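Local coordinates for aminomethyltransferase (Bartonella henselae, PDB 3GIR), which belongs to the aminomethyltransferase (T-protein) family and pairs a folate-binding-type domain with a C-terminal beta-barrel domain, at residues E68-R73 with G344-G349; G112-S117 with D129-R134. All blocks are in the same frame, centred on the assembly; numbering follows the deposited sequence.

Interaction 1: E68-R73 with G344-G349; sequences EHLHTR and GPSFDG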
loop_
_atom_site.group_PDB
_atom_site.type_symbol
_atom_site.label_atom_id
_atom_site.label_comp_id
_atom_site.label_asym_id
_atom_site.label_seq_id
_atom_site.Cartn_x
_atom_site.Cartn_y
_atom_site.Cartn_z
ATOM N N GLU A 68 -17.783 -5.841 -5.881
ATOM C CA GLU A 68 -17.019 -4.595 -5.718
ATOM C C GLU A 68 -15.617 -4.785 -6.314
ATOM O O GLU A 68 -15.061 -3.943 -7.029
ATOM C CB GLU A 68 -16.903 -4.208 -4.206
ATOM C CG GLU A 68 -18.174 -3.687 -3.577
ATOM C CD GLU A 68 -18.157 -3.685 -2.032
ATOM O OE1 GLU A 68 -17.138 -3.361 -1.420
ATOM O OE2 GLU A 68 -19.189 -3.983 -1.430
ATOM N N HIS A 69 -15.014 -5.936 -5.989
ATOM C CA HIS A 69 -13.742 -6.316 -6.595
ATOM C C HIS A 69 -13.810 -6.335 -8.107
ATOM O O HIS A 69 -13.005 -5.688 -8.841
ATOM C CB HIS A 69 -13.288 -7.660 -6.000
ATOM C CG HIS A 69 -11.980 -8.163 -6.545
ATOM N ND1 HIS A 69 -10.859 -8.322 -5.761
ATOM C CD2 HIS A 69 -11.637 -8.556 -7.799
ATOM C CE1 HIS A 69 -9.873 -8.781 -6.515
ATOM N NE2 HIS A 69 -10.308 -8.916 -7.766
ATOM N N LEU A 70 -14.763 -7.123 -8.624
ATOM C CA LEU A 70 -14.921 -7.254 -10.061
ATOM C C LEU A 70 -15.252 -5.920 -10.705
ATOM O O LEU A 70 -14.716 -5.631 -11.775
ATOM C CB LEU A 70 -15.947 -8.348 -10.400
ATOM C CG LEU A 70 -15.563 -9.776 -9.977
ATOM C CD1 LEU A 70 -16.844 -10.710 -10.071
ATOM C CD2 LEU A 70 -14.363 -10.355 -10.707
ATOM N N HIS A 71 -16.054 -5.104 -10.036
ATOM C CA HIS A 71 -16.378 -3.767 -10.533
ATOM C C HIS A 71 -15.152 -2.902 -10.783
ATOM O O HIS A 71 -15.038 -2.207 -11.814
ATOM C CB HIS A 71 -17.412 -3.059 -9.637
ATOM C CG HIS A 71 -17.788 -1.707 -10.163
ATOM N ND1 HIS A 71 -18.823 -1.536 -11.061
ATOM C CD2 HIS A 71 -17.236 -0.485 -9.969
ATOM C CE1 HIS A 71 -18.911 -0.244 -11.359
ATOM N NE2 HIS A 71 -17.949 0.412 -10.735
ATOM N N THR A 72 -14.176 -2.973 -9.871
ATOM C CA THR A 72 -12.971 -2.181 -9.954
ATOM C C THR A 72 -12.153 -2.576 -11.155
ATOM O O THR A 72 -11.582 -1.734 -11.834
ATOM C CB THR A 72 -12.128 -2.261 -8.626
ATOM O OG1 THR A 72 -12.941 -1.863 -7.505
ATOM C CG2 THR A 72 -10.898 -1.424 -8.643
ATOM N N ARG A 73 -12.102 -3.875 -11.430
ATOM C CA ARG A 73 -11.293 -4.349 -12.554
ATOM C C ARG A 73 -11.977 -4.095 -13.921
ATOM O O ARG A 73 -11.279 -4.109 -14.948
ATOM C CB ARG A 73 -10.918 -5.788 -12.382
ATOM C CG ARG A 73 -9.948 -6.064 -11.212
ATOM C CD ARG A 73 -8.831 -7.014 -11.563
ATOM N NE ARG A 73 -8.076 -7.473 -10.430
ATOM C CZ ARG A 73 -7.143 -6.757 -9.811
ATOM N NH1 ARG A 73 -6.791 -5.571 -10.259
ATOM N NH2 ARG A 73 -6.584 -7.220 -8.724
ATOM N N GLY A 344 -9.600 -14.484 -4.410
ATOM C CA GLY A 344 -9.412 -13.465 -5.451
ATOM C C GLY A 344 -10.388 -13.680 -6.588
ATOM O O GLY A 344 -10.221 -14.635 -7.340
ATOM N N PRO A 345 -11.392 -12.835 -6.754
ATOM C CA PRO A 345 -12.399 -13.102 -7.797
ATOM C C PRO A 345 -11.865 -13.032 -9.227
ATOM O O PRO A 345 -12.442 -13.657 -10.145
ATOM C CB PRO A 345 -13.433 -11.993 -7.571
ATOM C CG PRO A 345 -13.284 -11.663 -6.137
ATOM C CD PRO A 345 -11.830 -11.726 -5.882
ATOM N N SER A 346 -10.804 -12.266 -9.440
ATOM C CA SER A 346 -10.196 -12.148 -10.784
ATOM C C SER A 346 -9.356 -13.376 -11.058
ATOM O O SER A 346 -9.467 -13.978 -12.126
ATOM C CB SER A 346 -9.407 -10.876 -10.985
ATOM O OG SER A 346 -10.182 -9.767 -10.689
ATOM N N PHE A 347 -8.578 -13.800 -10.069
ATOM C CA PHE A 347 -7.790 -15.024 -10.162
ATOM C C PHE A 347 -8.698 -16.264 -10.201
ATOM O O PHE A 347 -8.275 -17.308 -10.751
ATOM C CB PHE A 347 -6.856 -15.116 -8.953
ATOM C CG PHE A 347 -5.844 -16.226 -9.043
ATOM C CD1 PHE A 347 -4.893 -16.189 -10.051
ATOM C CD2 PHE A 347 -5.849 -17.277 -8.181
ATOM C CE1 PHE A 347 -3.922 -17.198 -10.169
ATOM C CE2 PHE A 347 -4.877 -18.328 -8.254
ATOM C CZ PHE A 347 -3.910 -18.255 -9.259
ATOM N N ASP A 348 -9.922 -16.099 -9.686
ATOM C CA ASP A 348 -10.951 -17.109 -9.521
ATOM C C ASP A 348 -10.485 -18.251 -8.657
ATOM O O ASP A 348 -10.688 -19.428 -8.980
ATOM C CB ASP A 348 -11.460 -17.618 -10.855
ATOM C CG ASP A 348 -12.767 -18.345 -10.720
ATOM O OD1 ASP A 348 -13.566 -18.069 -9.787
ATOM O OD2 ASP A 348 -12.972 -19.238 -11.561
ATOM N N GLY A 349 -9.895 -17.893 -7.526
ATOM C CA GLY A 349 -9.574 -18.848 -6.486
ATOM C C GLY A 349 -8.807 -18.186 -5.356
ATOM O O GLY A 349 -8.531 -16.996 -5.436
#
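Pro-345 lies over one face of the His-69 imidazole, with its CD only 5° off the ring normal and 3.5 Å from the ring centroid, a CH-pi contact centred on the ring. The same imidazole meets Ser-346 in its own plane: at the ring edge a bent hydrogen bond joins NE2 and Ser-346 OG (3.0 Å). Ser-346 OG also takes a weak bond from Arg-73 NE at 3.1 Å, made at the edge of the guanidinium, so this one hydroxyl joins two side chains a helical turn apart. Next to the imidazole, Leu-70 brings only one branch across, its CD2 lying 3.7 Å from Pro-345 CB. With CG anti to the backbone N (chi1 -180°), His-69 extends its ring from helix 65-74 towards the loop. That loop links strands 334-344 and 349-356 of the C-terminal barrel domain, whereas the helix belongs to the folate-binding domain, so the contact joins the two domains near the protein surface. The turn closes with a G1 beta bulge, in which Asp-348, in the left-handed helical region, and Gly-349 both face Gly-344; Gly-344 N donates to Gly-349 O at 2.9 Å. Further out, the imidazole's rotation is fixed from its other nitrogen, ND1, which is hydrogen-bonded to Ser-253 OG on helix 248-257. The Arg-73 chain bends at chi2 (-136°), and its guanidinium forms salt bridges through NH1 to Glu-218 and through NH2 to Glu-257. Glu-257 also accepts from Phe-347 N, tying the loop to the same carboxylate. On the helix itself, Glu-68 O is gripped from opposite faces of its carbonyl plane by Thr-72 N (3.1 Å) and Thr-72 OG1 (3.0 Å).

Interaction 2: G112-S117 with D129-R134; sequences GQSRYS and DLILTR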
loop_
_atom_site.group_PDB
_atom_site.type_symbol
_atom_site.label_atom_id
_atom_site.label_comp_id
_atom_site.label_asym_id
_atom_site.label_seq_id
_atom_site.Cartn_x
_atom_site.Cartn_y
_atom_site.Cartn_z
ATOM N N GLY A 112 7.291 16.328 -9.426
ATOM C CA GLY A 112 6.195 15.519 -9.913
ATOM C C GLY A 112 6.312 14.002 -9.809
ATOM O O GLY A 112 5.354 13.296 -10.149
ATOM N N GLN A 113 7.502 13.498 -9.473
ATOM C CA GLN A 113 7.768 12.079 -9.436
ATOM C C GLN A 113 7.503 11.542 -8.047
ATOM O O GLN A 113 7.897 12.159 -7.052
ATOM C CB GLN A 113 9.232 11.790 -9.765
ATOM C CG GLN A 113 9.581 11.894 -11.238
ATOM C CD GLN A 113 10.957 11.269 -11.593
ATOM O OE1 GLN A 113 11.946 11.259 -10.787
ATOM N NE2 GLN A 113 11.023 10.736 -12.807
ATOM N N SER A 114 6.909 10.356 -8.021
ATOM C CA SER A 114 6.637 9.583 -6.800
ATOM C C SER A 114 7.523 8.345 -6.757
ATOM O O SER A 114 7.829 7.737 -7.797
ATOM C CB SER A 114 5.195 9.083 -6.760
ATOM O OG SER A 114 4.278 10.141 -6.794
ATOM N N ARG A 115 7.914 7.932 -5.565
ATOM C CA ARG A 115 8.686 6.685 -5.372
ATOM C C ARG A 115 8.181 5.958 -4.159
ATOM O O ARG A 115 7.931 6.586 -3.119
ATOM C CB ARG A 115 10.195 6.961 -5.159
ATOM C CG ARG A 115 10.968 7.122 -6.475
ATOM C CD ARG A 115 12.430 7.189 -6.156
ATOM N NE ARG A 115 12.907 5.834 -6.030
ATOM C CZ ARG A 115 13.619 5.198 -6.963
ATOM N NH1 ARG A 115 13.956 3.936 -6.761
ATOM N NH2 ARG A 115 14.029 5.823 -8.080
ATOM N N TYR A 116 8.123 4.636 -4.287
ATOM C CA TYR A 116 7.840 3.760 -3.163
ATOM C C TYR A 116 9.078 3.671 -2.318
ATOM O O TYR A 116 10.213 3.529 -2.827
ATOM C CB TYR A 116 7.460 2.334 -3.669
ATOM C CG TYR A 116 7.165 1.332 -2.594
ATOM C CD1 TYR A 116 5.950 1.311 -1.945
ATOM C CD2 TYR A 116 8.134 0.405 -2.208
ATOM C CE1 TYR A 116 5.691 0.344 -0.949
ATOM C CE2 TYR A 116 7.879 -0.532 -1.215
ATOM C CZ TYR A 116 6.667 -0.581 -0.615
ATOM O OH TYR A 116 6.512 -1.529 0.414
ATOM N N SER A 117 8.922 3.785 -1.004
ATOM C CA SER A 117 10.040 3.704 -0.096
ATOM C C SER A 117 9.576 3.173 1.258
ATOM O O SER A 117 8.451 2.683 1.420
ATOM C CB SER A 117 10.739 5.052 0.079
ATOM O OG SER A 117 12.041 4.881 0.589
ATOM N N ASP A 129 5.834 1.407 5.224
ATOM C CA ASP A 129 6.121 1.694 3.813
ATOM C C ASP A 129 5.367 2.951 3.417
ATOM O O ASP A 129 4.350 3.296 4.060
ATOM C CB ASP A 129 5.919 0.508 2.871
ATOM C CG ASP A 129 4.587 -0.071 2.834
ATOM O OD1 ASP A 129 3.688 0.164 3.694
ATOM O OD2 ASP A 129 4.431 -0.901 1.847
ATOM N N LEU A 130 5.942 3.687 2.457
ATOM C CA LEU A 130 5.489 5.075 2.231
ATOM C C LEU A 130 5.591 5.347 0.752
ATOM O O LEU A 130 6.383 4.725 0.099
ATOM C CB LEU A 130 6.470 6.031 3.000
ATOM C CG LEU A 130 6.678 5.981 4.500
ATOM C CD1 LEU A 130 7.887 6.769 5.074
ATOM C CD2 LEU A 130 5.410 6.474 5.221
ATOM N N ILE A 131 4.878 6.356 0.238
ATOM C CA ILE A 131 5.123 6.909 -1.059
ATOM C C ILE A 131 5.542 8.355 -0.857
ATOM O O ILE A 131 4.860 9.157 -0.157
ATOM C CB ILE A 131 3.907 6.896 -2.011
ATOM C CG1 ILE A 131 3.255 5.516 -2.037
ATOM C CG2 ILE A 131 4.280 7.469 -3.361
ATOM C CD1 ILE A 131 4.164 4.482 -2.630
ATOM N N LEU A 132 6.702 8.678 -1.462
ATOM C CA LEU A 132 7.306 10.024 -1.427
ATOM C C LEU A 132 7.145 10.670 -2.810
ATOM O O LEU A 132 7.515 10.049 -3.812
ATOM C CB LEU A 132 8.786 9.891 -1.103
ATOM C CG LEU A 132 9.631 11.193 -1.171
ATOM C CD1 LEU A 132 9.265 12.202 -0.110
ATOM C CD2 LEU A 132 11.094 10.897 -1.093
ATOM N N THR A 133 6.614 11.891 -2.859
ATOM C CA THR A 133 6.437 12.653 -4.123
ATOM C C THR A 133 7.063 13.989 -3.977
ATOM O O THR A 133 6.914 14.616 -2.938
ATOM C CB THR A 133 4.928 12.844 -4.417
ATOM O OG1 THR A 133 4.326 11.543 -4.496
ATOM C CG2 THR A 133 4.728 13.534 -5.781
ATOM N N ARG A 134 7.879 14.381 -4.946
ATOM C CA ARG A 134 8.440 15.723 -4.957
ATOM C C ARG A 134 7.475 16.666 -5.623
ATOM O O ARG A 134 6.966 16.359 -6.724
ATOM C CB ARG A 134 9.767 15.735 -5.676
ATOM C CG ARG A 134 10.484 17.047 -5.564
ATOM C CD ARG A 134 11.863 16.951 -6.091
ATOM N NE ARG A 134 12.681 18.059 -5.559
ATOM C CZ ARG A 134 14.008 18.084 -5.752
ATOM N NH1 ARG A 134 14.594 17.152 -6.482
ATOM N NH2 ARG A 134 14.725 19.076 -5.231
#
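Arg-115 and Leu-132 form a hydrogen-bonded pair in the antiparallel beta hairpin of strands 114-120 and 126-136, with Arg-115 N donating to Leu-132 O at 2.8 Å and Leu-132 N returning a nearly straight bond (172°) to Arg-115 O. Ser-117 and Leu-130 repeat this reciprocal pattern, although Leu-130 N sits well above the carbonyl plane of Ser-117 O, not on a lone pair. Before the strand becomes regular, Gly-112 N donates to Arg-134 O at 2.7 Å, and Arg-134 N bonds to Gln-113 O. Ile-131, Thr-133 and Ser-114 direct backbone groups outward: Ile-131 bonds to Val-143 and Thr-133 to Met-141 in the neighbouring strand 139-144, while on the other flank Ser-114 reaches Met-199. A separate backbone bond joins Gly-112 to Gly-201. Across the non-hydrogen-bonded pair Ser-114 and Thr-133, the buried hydroxyls are hydrogen-bonded to each other, OG to OG1 at 2.7 Å. The Arg-134 guanidinium turns away from the hairpin partner and is held by four main-chain carbonyls: NH1 donates to those of Ala-107 and Leu-109, NH2 to that of Glu-137 and NE to that of Ala-136. Gln-113 OE1 in turn accepts from Lys-110 N. On the face carrying Ser-114 and Thr-133, Tyr-116 crosses Ile-131 at about a right angle, and its OH donates to the anti lone pair of Asp-129 OD2 at a short 2.6 Å. Asp-129 holds CG between the backbone N and the carbonyl carbon (chi1 59°), which places it beside the Tyr-116 OH; the carboxylate and ring planes stand 88° apart. The ring of Trp-280 also meets that phenol, at a shallow angle between the planes. At the ring edge, Ile-131 CD1 lies 3.7 Å from Tyr-116 CD1.

Interaction 1 spans the folate-binding and barrel domains, whereas interaction 2 stays within the former and is nested in the long loop of chain that interaction 1 closes. Their centres are 27 Å apart, on opposite sides of the chain's centre, and their nearest atoms are about 16 Å apart. The six-stranded mixed sheet is linked to both: Gly-112 bonds to Gly-201 in its outermost strand 201-202, while helix 65-74 leads into strand 76-80, beside the other outermost strand, 243-245. The sodium site of Leu-238, Asp-240 and Val-243 takes no residue from either contact, but His-71 NE2 bonds to the carbonyl of Arg-242, adjacent to Val-243.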